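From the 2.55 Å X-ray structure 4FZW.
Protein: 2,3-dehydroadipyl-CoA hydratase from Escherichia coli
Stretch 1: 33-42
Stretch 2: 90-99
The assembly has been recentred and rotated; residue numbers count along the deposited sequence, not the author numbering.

Stretch 1 33-42: LLMQLVNELE
Stretch 2 (90-99) RLQAFNKPLI

Stretch 1 is helical throughout, from Leu33 to Glu42, and the helix runs on at both ends. From Leu37 on, each backbone N is paid by the O four residues back: Leu37 N to Leu33 O at 2.9 Å, Val38 N to Leu34 O at 3.0 Å, Asn39 N to Met35 O at 3.0 Å, Glu40 N to Gln36 O at 2.9 Å, Leu41 N to Leu37 O at 3.1 Å and Glu42 N to Val38 O at 3.0 Å. Stretch 2 enters as helix at Arg90 and leaves as strand at Leu98 and Ile99. Phe94 N reaches Leu91 O at 3.1 Å, and Phe94 itself is extended (phi/psi -52/126), so the chain turns away from the helical path. In register, Val38 CA lies 5.7 Å from Leu91 CA, and Leu41 CA lies 6.4 Å from Phe94 CA. Residue numbers rise together along the contact, each stretch advancing three residues between the two pairs. Together the stretches bury 513 Å².

Leu91 is the knob. Its side chain (m, t) sits among Leu34, Leu37, Val38 and Leu41. Leu91 CD1 is 4.0 Å from Leu34 CD1. Leu91 CD2 is 3.7 Å from Leu37 CD2, 3.5 Å from Val38 CG2 and 3.9 Å from Leu41 CD1. These are apolar contacts, with no polar group to satisfy. Leu34 and Leu37 are both t, p; Val38 is t.

Leu41 (m, t) points toward stretch 2. Its CD2 stands over one face of the Phe94 ring, 4.1 Å from the centroid and 7° off the normal, a CH-pi contact. Leu41 CB also meets Phe94 CD1 at 3.7 Å. Phe94 has chi1 t and chi2 69°. Leu41 CD2 reaches Leu98 CD1 (Leu98 is t, p) at 4.1 Å, which extends the apolar patch to the strand.

The polar link is a salt bridge between Glu42 and Arg90. Arg90 NE donates to Glu42 OE2 at 2.9 Å and 167°. Arg90 NH2 donates to Glu42 OE1 at 3.0 Å and 170°. Two bonds to the two carboxylate oxygens make the pairing two-pronged, and each is near linear. Glu42 (m, t, chi3 -10°) brings OE2 to the guanidinium edge, near its plane. Arg90 (m, t, p, chi4 170°) passes Val38, with Arg90 NE 3.6 Å from Val38 CG1. The O of water 1 lies 2.5 Å from Glu42 OE2 and 3.1 Å from Arg90 O and donates to both, joining side chain to backbone across the stretches.

Within stretch 1, Gln36 NE2 makes a weak hydrogen bond to Glu40 OE2 at 3.1 Å. Lys96 NZ bonds elsewhere in the structure.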

# COMPACT_ATOMS: atom_id res chain seq x y z
N LEU B 33 23.37 -5.89 25.22
CA LEU B 33 22.30 -6.87 25.47
C LEU B 33 21.47 -7.09 24.21
O LEU B 33 21.29 -8.22 23.73
CB LEU B 33 21.42 -6.43 26.64
CG LEU B 33 20.29 -7.37 27.11
CD1 LEU B 33 20.77 -8.81 27.24
CD2 LEU B 33 19.65 -6.88 28.41
N LEU B 34 20.98 -6.00 23.65
CA LEU B 34 20.38 -6.02 22.34
C LEU B 34 21.19 -6.83 21.31
O LEU B 34 20.63 -7.68 20.62
CB LEU B 34 20.21 -4.60 21.83
CG LEU B 34 19.16 -4.49 20.75
CD1 LEU B 34 17.84 -4.96 21.33
CD2 LEU B 34 19.07 -3.07 20.23
N MET B 35 22.49 -6.56 21.20
CA MET B 35 23.31 -7.27 20.20
C MET B 35 23.43 -8.76 20.52
O MET B 35 23.39 -9.60 19.62
CB MET B 35 24.70 -6.63 20.04
CG MET B 35 25.68 -7.45 19.19
SD MET B 35 25.48 -7.35 17.37
CE MET B 35 26.08 -5.69 17.06
N GLN B 36 23.57 -9.09 21.80
CA GLN B 36 23.56 -10.48 22.25
C GLN B 36 22.29 -11.19 21.81
O GLN B 36 22.35 -12.25 21.18
CB GLN B 36 23.71 -10.55 23.79
CG GLN B 36 23.97 -11.94 24.33
CD GLN B 36 25.21 -12.57 23.72
OE1 GLN B 36 26.30 -12.00 23.78
NE2 GLN B 36 25.05 -13.74 23.12
N LEU B 37 21.14 -10.61 22.17
CA LEU B 37 19.82 -11.09 21.77
C LEU B 37 19.74 -11.37 20.26
O LEU B 37 19.25 -12.42 19.84
CB LEU B 37 18.75 -10.08 22.18
CG LEU B 37 17.27 -10.45 22.04
CD1 LEU B 37 16.94 -11.54 23.02
CD2 LEU B 37 16.39 -9.24 22.25
N VAL B 38 20.21 -10.42 19.46
CA VAL B 38 20.25 -10.63 18.02
C VAL B 38 21.08 -11.86 17.64
O VAL B 38 20.70 -12.61 16.74
CB VAL B 38 20.82 -9.39 17.26
CG1 VAL B 38 21.23 -9.76 15.84
CG2 VAL B 38 19.82 -8.25 17.27
N ASN B 39 22.21 -12.07 18.30
CA ASN B 39 23.07 -13.18 17.90
C ASN B 39 22.45 -14.50 18.27
O ASN B 39 22.54 -15.46 17.51
CB ASN B 39 24.51 -13.05 18.45
CG ASN B 39 25.25 -11.86 17.86
OD1 ASN B 39 24.99 -11.46 16.73
ND2 ASN B 39 26.16 -11.28 18.62
N GLU B 40 21.81 -14.54 19.44
CA GLU B 40 21.11 -15.72 19.92
C GLU B 40 20.01 -16.16 18.95
O GLU B 40 19.96 -17.32 18.51
CB GLU B 40 20.51 -15.47 21.31
CG GLU B 40 21.52 -15.27 22.46
CD GLU B 40 22.40 -16.47 22.69
OE1 GLU B 40 22.11 -17.58 22.17
OE2 GLU B 40 23.41 -16.30 23.40
N LEU B 41 19.11 -15.23 18.60
CA LEU B 41 18.02 -15.53 17.68
C LEU B 41 18.49 -15.86 16.27
O LEU B 41 17.92 -16.73 15.61
CB LEU B 41 17.04 -14.37 17.62
CG LEU B 41 16.29 -14.03 18.89
CD1 LEU B 41 15.45 -12.79 18.65
CD2 LEU B 41 15.44 -15.23 19.36
N GLU B 42 19.50 -15.15 15.78
CA GLU B 42 20.06 -15.50 14.48
C GLU B 42 20.63 -16.92 14.53
O GLU B 42 20.27 -17.76 13.70
CB GLU B 42 21.02 -14.43 13.95
CG GLU B 42 20.24 -13.17 13.48
CD GLU B 42 21.09 -12.04 12.93
OE1 GLU B 42 22.34 -12.08 13.06
OE2 GLU B 42 20.50 -11.09 12.39
N ARG B 90 16.87 -6.86 12.62
CA ARG B 90 17.36 -8.24 12.63
C ARG B 90 16.57 -9.10 13.61
O ARG B 90 16.36 -10.28 13.35
CB ARG B 90 18.86 -8.31 12.90
CG ARG B 90 19.71 -7.90 11.70
CD ARG B 90 21.08 -7.45 12.12
NE ARG B 90 21.94 -8.57 12.47
CZ ARG B 90 23.24 -8.47 12.69
NH1 ARG B 90 23.84 -7.29 12.57
NH2 ARG B 90 23.94 -9.55 13.02
N LEU B 91 16.13 -8.51 14.73
CA LEU B 91 15.25 -9.22 15.69
C LEU B 91 13.95 -9.64 15.03
O LEU B 91 13.53 -10.79 15.14
CB LEU B 91 14.91 -8.36 16.92
CG LEU B 91 15.97 -7.88 17.90
CD1 LEU B 91 15.32 -7.01 18.95
CD2 LEU B 91 16.69 -9.06 18.53
N GLN B 92 13.32 -8.68 14.35
CA GLN B 92 12.07 -8.90 13.65
C GLN B 92 12.17 -9.89 12.50
O GLN B 92 11.17 -10.44 12.07
CB GLN B 92 11.53 -7.57 13.12
CG GLN B 92 10.60 -7.75 11.93
CD GLN B 92 9.94 -6.48 11.52
OE1 GLN B 92 8.82 -6.17 11.97
NE2 GLN B 92 10.62 -5.72 10.64
N ALA B 93 13.38 -10.11 12.00
CA ALA B 93 13.57 -11.00 10.86
C ALA B 93 13.70 -12.44 11.33
O ALA B 93 13.73 -13.38 10.52
CB ALA B 93 14.79 -10.56 10.04
N PHE B 94 13.77 -12.63 12.64
CA PHE B 94 13.77 -13.97 13.18
C PHE B 94 12.57 -14.70 12.60
O PHE B 94 11.44 -14.22 12.67
CB PHE B 94 13.72 -13.94 14.72
CG PHE B 94 13.65 -15.31 15.36
CD1 PHE B 94 14.74 -16.17 15.32
CD2 PHE B 94 12.51 -15.73 16.01
CE1 PHE B 94 14.68 -17.42 15.91
CE2 PHE B 94 12.44 -16.99 16.61
CZ PHE B 94 13.54 -17.84 16.56
N ASN B 95 12.81 -15.86 12.00
CA ASN B 95 11.81 -16.52 11.16
C ASN B 95 10.96 -17.56 11.91
O ASN B 95 10.02 -18.12 11.34
CB ASN B 95 12.49 -17.15 9.94
CG ASN B 95 13.42 -18.32 10.33
OD1 ASN B 95 13.88 -18.43 11.46
ND2 ASN B 95 13.69 -19.19 9.37
N LYS B 96 11.29 -17.81 13.17
CA LYS B 96 10.55 -18.78 13.99
C LYS B 96 9.64 -18.11 15.03
O LYS B 96 9.86 -16.96 15.40
CB LYS B 96 11.49 -19.77 14.66
CG LYS B 96 12.27 -20.63 13.67
CD LYS B 96 13.29 -21.51 14.38
CE LYS B 96 14.28 -22.08 13.37
NZ LYS B 96 15.22 -23.07 13.98
N PRO B 97 8.61 -18.83 15.48
CA PRO B 97 7.69 -18.29 16.50
C PRO B 97 8.42 -17.74 17.72
O PRO B 97 9.35 -18.36 18.25
CB PRO B 97 6.84 -19.50 16.87
CG PRO B 97 6.74 -20.24 15.54
CD PRO B 97 8.11 -20.10 14.91
N LEU B 98 7.99 -16.57 18.16
CA LEU B 98 8.68 -15.86 19.22
C LEU B 98 7.64 -15.39 20.23
O LEU B 98 6.76 -14.57 19.92
CB LEU B 98 9.45 -14.67 18.65
CG LEU B 98 10.40 -13.86 19.53
CD1 LEU B 98 11.47 -14.72 20.17
CD2 LEU B 98 11.03 -12.75 18.70
N ILE B 99 7.75 -15.94 21.44
CA ILE B 99 6.81 -15.64 22.50
C ILE B 99 7.49 -14.81 23.60
O ILE B 99 8.59 -15.13 24.07
CB ILE B 99 6.16 -16.94 23.06
CG1 ILE B 99 5.38 -17.66 21.96
CG2 ILE B 99 5.22 -16.60 24.21
CD1 ILE B 99 5.17 -19.15 22.20
O HOH W 1 18.30 -11.82 11.50